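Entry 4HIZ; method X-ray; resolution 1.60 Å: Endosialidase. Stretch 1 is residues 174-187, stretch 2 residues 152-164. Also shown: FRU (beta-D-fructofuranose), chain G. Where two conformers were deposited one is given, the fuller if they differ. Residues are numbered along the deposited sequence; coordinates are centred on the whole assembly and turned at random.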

# COMPACT_ATOMS: atom_id res chain seq x y z
N LYS A 174 -18.23 7.54 -32.62
CA LYS A 174 -18.76 8.89 -32.48
C LYS A 174 -17.95 9.58 -31.39
O LYS A 174 -17.18 8.93 -30.69
CB LYS A 174 -20.23 8.87 -32.08
CG LYS A 174 -20.47 8.22 -30.71
CD LYS A 174 -21.96 7.97 -30.45
CE LYS A 174 -22.70 9.24 -30.07
NZ LYS A 174 -24.19 9.10 -30.30
N ALA A 175 -18.13 10.88 -31.25
CA ALA A 175 -17.43 11.61 -30.20
C ALA A 175 -18.40 12.57 -29.53
O ALA A 175 -19.31 13.12 -30.20
CB ALA A 175 -16.23 12.37 -30.78
N GLU A 176 -18.20 12.77 -28.23
CA GLU A 176 -19.10 13.62 -27.46
C GLU A 176 -18.29 14.63 -26.71
O GLU A 176 -17.22 14.31 -26.20
CB GLU A 176 -19.93 12.81 -26.46
CG GLU A 176 -20.93 11.86 -27.16
CD GLU A 176 -21.44 10.74 -26.23
OE1 GLU A 176 -20.71 10.28 -25.32
OE2 GLU A 176 -22.61 10.34 -26.44
N LEU A 177 -18.81 15.85 -26.61
CA LEU A 177 -18.21 16.84 -25.72
C LEU A 177 -18.86 16.61 -24.35
O LEU A 177 -20.08 16.69 -24.24
CB LEU A 177 -18.47 18.27 -26.28
CG LEU A 177 -17.76 19.35 -25.43
CD1 LEU A 177 -16.23 19.30 -25.60
CD2 LEU A 177 -18.33 20.74 -25.80
N TRP A 178 -18.06 16.27 -23.32
CA TRP A 178 -18.58 16.10 -21.96
C TRP A 178 -18.13 17.29 -21.14
O TRP A 178 -16.97 17.74 -21.26
CB TRP A 178 -18.00 14.83 -21.30
CG TRP A 178 -18.55 13.50 -21.78
CD1 TRP A 178 -19.05 13.18 -23.02
CD2 TRP A 178 -18.59 12.29 -21.00
NE1 TRP A 178 -19.42 11.84 -23.05
CE2 TRP A 178 -19.15 11.27 -21.82
CE3 TRP A 178 -18.24 11.98 -19.69
CZ2 TRP A 178 -19.34 9.96 -21.37
CZ3 TRP A 178 -18.45 10.68 -19.23
CH2 TRP A 178 -18.96 9.68 -20.07
N SER A 179 -19.01 17.83 -20.29
CA SER A 179 -18.56 18.88 -19.38
C SER A 179 -19.24 18.83 -18.04
O SER A 179 -20.34 18.32 -17.91
CB SER A 179 -18.70 20.29 -19.98
OG SER A 179 -20.03 20.76 -19.91
N ARG A 180 -18.52 19.33 -17.04
CA ARG A 180 -19.04 19.47 -15.66
C ARG A 180 -18.47 20.75 -15.13
O ARG A 180 -17.42 21.20 -15.57
CB ARG A 180 -18.50 18.34 -14.74
CG ARG A 180 -19.45 17.15 -14.60
CD ARG A 180 -18.80 16.08 -13.72
NE ARG A 180 -19.76 15.03 -13.37
CZ ARG A 180 -19.40 13.89 -12.77
NH1 ARG A 180 -18.10 13.69 -12.46
NH2 ARG A 180 -20.32 12.99 -12.44
N PRO A 181 -19.12 21.34 -14.12
CA PRO A 181 -18.46 22.46 -13.44
C PRO A 181 -17.23 21.92 -12.70
O PRO A 181 -17.30 20.81 -12.17
CB PRO A 181 -19.52 22.90 -12.41
CG PRO A 181 -20.35 21.68 -12.12
CD PRO A 181 -20.37 20.92 -13.46
N MET A 182 -16.13 22.66 -12.68
CA MET A 182 -14.96 22.21 -11.94
C MET A 182 -15.27 22.15 -10.45
O MET A 182 -16.14 22.87 -9.97
CB MET A 182 -13.80 23.19 -12.14
CG MET A 182 -13.14 23.09 -13.51
SD MET A 182 -12.44 21.44 -13.85
CE MET A 182 -10.98 21.44 -12.79
N PRO A 183 -14.55 21.31 -9.69
CA PRO A 183 -14.65 21.41 -8.24
C PRO A 183 -13.98 22.71 -7.81
O PRO A 183 -12.80 22.92 -8.10
CB PRO A 183 -13.84 20.18 -7.75
CG PRO A 183 -13.01 19.76 -8.91
CD PRO A 183 -13.57 20.30 -10.15
N TYR A 184 -14.71 23.60 -7.14
CA TYR A 184 -14.11 24.86 -6.73
C TYR A 184 -14.82 25.41 -5.53
O TYR A 184 -15.95 24.98 -5.20
CB TYR A 184 -14.04 25.90 -7.89
CG TYR A 184 -15.35 26.54 -8.39
CD1 TYR A 184 -16.03 27.46 -7.59
CD2 TYR A 184 -15.84 26.27 -9.67
CE1 TYR A 184 -17.17 28.09 -8.05
CE2 TYR A 184 -16.99 26.90 -10.14
CZ TYR A 184 -17.65 27.79 -9.31
OH TYR A 184 -18.81 28.44 -9.74
N TYR A 185 -14.14 26.35 -4.86
CA TYR A 185 -14.63 26.98 -3.64
C TYR A 185 -14.56 28.50 -3.82
O TYR A 185 -13.62 29.01 -4.45
CB TYR A 185 -13.66 26.57 -2.49
CG TYR A 185 -13.81 27.42 -1.26
CD1 TYR A 185 -14.94 27.31 -0.46
CD2 TYR A 185 -12.82 28.35 -0.91
CE1 TYR A 185 -15.09 28.11 0.68
CE2 TYR A 185 -12.98 29.17 0.23
CZ TYR A 185 -14.10 29.03 1.02
OH TYR A 185 -14.24 29.83 2.14
N ARG A 186 -15.54 29.22 -3.29
CA ARG A 186 -15.50 30.69 -3.29
C ARG A 186 -15.93 31.17 -1.92
O ARG A 186 -16.75 30.50 -1.25
CB ARG A 186 -16.53 31.25 -4.30
CG ARG A 186 -16.36 30.77 -5.70
CD ARG A 186 -15.24 31.51 -6.43
NE ARG A 186 -15.29 31.20 -7.87
CZ ARG A 186 -16.03 31.85 -8.79
NH1 ARG A 186 -16.77 32.92 -8.48
NH2 ARG A 186 -16.01 31.45 -10.08
N ARG A 187 -15.41 32.33 -1.52
CA ARG A 187 -15.84 32.99 -0.30
C ARG A 187 -16.33 34.41 -0.63
O ARG A 187 -15.58 35.38 -0.49
CB ARG A 187 -14.67 33.05 0.66
CG ARG A 187 -15.05 33.50 2.07
CD ARG A 187 -13.86 33.51 2.93
NE ARG A 187 -14.15 34.17 4.20
CZ ARG A 187 -13.65 35.36 4.57
NH1 ARG A 187 -13.96 35.86 5.74
NH2 ARG A 187 -12.84 36.04 3.76
C1 FRU G . -25.46 5.76 -25.34
C2 FRU G . -24.80 6.87 -24.67
C3 FRU G . -23.48 7.34 -24.98
C4 FRU G . -23.18 8.32 -23.91
C5 FRU G . -23.95 7.73 -22.76
C6 FRU G . -24.23 8.68 -21.60
O1 FRU G . -24.87 4.67 -24.66
O2 FRU G . -25.49 7.96 -25.41
O3 FRU G . -23.22 7.78 -26.34
O4 FRU G . -21.74 8.37 -23.66
O5 FRU G . -25.19 7.23 -23.32
O6 FRU G . -25.18 9.62 -21.99
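Stretch 2 (152-164) GVCGNRLYAVIET

Stretch 2 lies beside stretch 1 as an antiparallel β-strand. Its strand 157-164 runs at 167° to strand 174-181, and the axes approach to 4.5 Å. The register runs from T164 beside K174 to R157 beside P181. Before this strand, 152-154 is also extended, and a type I' turn from C154 to R157 reverses the chain. G155 and N156 both have positive phi in that turn.

Backbone hydrogen bonds pair alternate residues. W178 N donates to A160 O at 2.8 Å, and A160 N returns a bond to W178 O at 2.9 Å. I162 and E176 pair likewise, as do L158 and R180. At one end T164 N bonds to K174 O at 2.9 Å, while the return bond from K174 N to T164 O, at 3.4 Å, is weak. Past the last pair, M182 N donates to N156 O at 2.9 Å.

Side chains alternate between the two faces. On the face of E176, W178 and I162, I162 is m, m. This places I162 CG1 over one face of the indole, 3.5 Å from W178 CD2. W178 is m, with chi2 at 29°, and W178 NE1 donates to E176 OE1 at 3.0 Å. E176 is m, t, and its carboxylate reaches the fructose: FRU O4 donates to E176 OE1 at 2.7 Å and FRU O3 to E176 OE2 at 2.6 Å. A water donates to E176 OE1 and I162 O and accepts from T164 OG1, where T164 is m. It thus ties the carboxylate to stretch 2.

The other face carries A175, L177, S179, Y159, V161 and E163. Y159 is m, with its ring beneath S179: S179 CB is 3.8 Å from the ring centroid, over the face. L177 is t, p; its L177 CD2 lies 3.9 Å from Y159 CD1, and its L177 CD1 lies 4.2 Å from V161 CG2. V161 is t, with V161 CG1 3.9 Å from A175 CB.

R157 points away at CB, but its m, t, p chain brings the guanidinium back to stretch 1. R157 NH2 donates to S179 OG at 2.9 Å, and R157 NE to S179 OG at 3.2 Å. S179, in the conformer given, is p. One face of the guanidinium lies against R180 C and P181 N.

M182 is m in all three chi angles. The folded chain puts M182 SD 3.6 Å from L158 CB and 3.7 Å from V153 CG2. Farther along, N156 CB sits 3.9 Å from Y184 CE2.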

# COMPACT_ATOMS: atom_id res chain seq x y z
N GLY A 152 -9.52 19.61 -20.84
CA GLY A 152 -8.98 20.78 -20.17
C GLY A 152 -10.08 21.56 -19.49
O GLY A 152 -11.21 21.09 -19.33
N VAL A 153 -9.74 22.78 -19.08
CA VAL A 153 -10.67 23.61 -18.29
C VAL A 153 -10.93 24.89 -19.07
O VAL A 153 -10.00 25.50 -19.61
CB VAL A 153 -10.05 23.97 -16.92
CG1 VAL A 153 -10.98 24.94 -16.14
CG2 VAL A 153 -9.79 22.69 -16.10
N CYS A 154 -12.21 25.27 -19.14
CA CYS A 154 -12.56 26.55 -19.75
C CYS A 154 -13.68 27.13 -18.91
O CYS A 154 -14.67 26.46 -18.65
CB CYS A 154 -13.04 26.32 -21.19
SG CYS A 154 -13.39 27.92 -22.03
N GLY A 155 -13.52 28.39 -18.49
CA GLY A 155 -14.60 29.07 -17.79
C GLY A 155 -15.11 28.31 -16.56
O GLY A 155 -16.33 28.16 -16.36
N ASN A 156 -14.18 27.83 -15.74
CA ASN A 156 -14.51 27.03 -14.54
C ASN A 156 -15.33 25.76 -14.79
O ASN A 156 -15.98 25.26 -13.87
CB ASN A 156 -15.17 27.94 -13.46
CG ASN A 156 -14.22 28.99 -12.99
OD1 ASN A 156 -13.05 28.67 -12.67
ND2 ASN A 156 -14.65 30.26 -12.97
N ARG A 157 -15.28 25.22 -16.01
CA ARG A 157 -15.82 23.89 -16.26
C ARG A 157 -14.73 22.97 -16.82
O ARG A 157 -13.85 23.42 -17.58
CB ARG A 157 -16.94 23.95 -17.31
CG ARG A 157 -18.14 24.84 -16.90
CD ARG A 157 -19.32 24.74 -17.92
NE ARG A 157 -19.83 23.38 -18.02
CZ ARG A 157 -20.70 22.82 -17.17
NH1 ARG A 157 -21.19 23.52 -16.14
NH2 ARG A 157 -21.12 21.58 -17.37
N LEU A 158 -14.84 21.68 -16.51
CA LEU A 158 -14.05 20.67 -17.19
C LEU A 158 -14.68 20.35 -18.54
O LEU A 158 -15.88 20.09 -18.62
CB LEU A 158 -14.07 19.40 -16.34
CG LEU A 158 -13.16 18.27 -16.84
CD1 LEU A 158 -11.64 18.67 -16.80
CD2 LEU A 158 -13.39 16.95 -16.03
N TYR A 159 -13.88 20.32 -19.60
CA TYR A 159 -14.35 19.89 -20.90
C TYR A 159 -13.50 18.72 -21.37
O TYR A 159 -12.30 18.73 -21.18
CB TYR A 159 -14.23 21.04 -21.92
CG TYR A 159 -15.40 22.00 -21.83
CD1 TYR A 159 -16.60 21.73 -22.50
CD2 TYR A 159 -15.32 23.14 -21.03
CE1 TYR A 159 -17.71 22.62 -22.37
CE2 TYR A 159 -16.41 24.04 -20.90
CZ TYR A 159 -17.59 23.75 -21.56
OH TYR A 159 -18.66 24.60 -21.43
N ALA A 160 -14.13 17.74 -21.99
CA ALA A 160 -13.38 16.62 -22.53
C ALA A 160 -14.07 16.13 -23.81
O ALA A 160 -15.31 16.09 -23.86
CB ALA A 160 -13.29 15.47 -21.50
N VAL A 161 -13.30 15.73 -24.82
CA VAL A 161 -13.93 15.07 -25.94
C VAL A 161 -13.81 13.58 -25.65
O VAL A 161 -12.71 13.00 -25.76
CB VAL A 161 -13.28 15.39 -27.31
CG1 VAL A 161 -14.03 14.64 -28.45
CG2 VAL A 161 -13.33 16.90 -27.55
N ILE A 162 -14.92 12.99 -25.23
CA ILE A 162 -14.97 11.59 -24.89
C ILE A 162 -15.42 10.83 -26.12
O ILE A 162 -16.54 11.01 -26.63
CB ILE A 162 -15.92 11.31 -23.72
CG1 ILE A 162 -15.43 12.05 -22.46
CG2 ILE A 162 -16.04 9.81 -23.50
CD1 ILE A 162 -13.98 11.66 -22.01
N GLU A 163 -14.51 10.03 -26.64
CA GLU A 163 -14.73 9.30 -27.88
C GLU A 163 -15.29 7.92 -27.59
O GLU A 163 -14.95 7.30 -26.57
CB GLU A 163 -13.38 9.12 -28.58
CG GLU A 163 -12.79 10.45 -29.11
CD GLU A 163 -11.46 10.28 -29.78
OE1 GLU A 163 -10.79 9.22 -29.57
OE2 GLU A 163 -11.05 11.23 -30.50
N THR A 164 -16.10 7.41 -28.51
CA THR A 164 -16.56 6.02 -28.45
C THR A 164 -15.89 5.30 -29.61
O THR A 164 -16.06 5.70 -30.78
CB THR A 164 -18.09 5.94 -28.59
OG1 THR A 164 -18.71 6.53 -27.47
CG2 THR A 164 -18.56 4.49 -28.68
O HOH W 1 -18.60 9.23 -26.82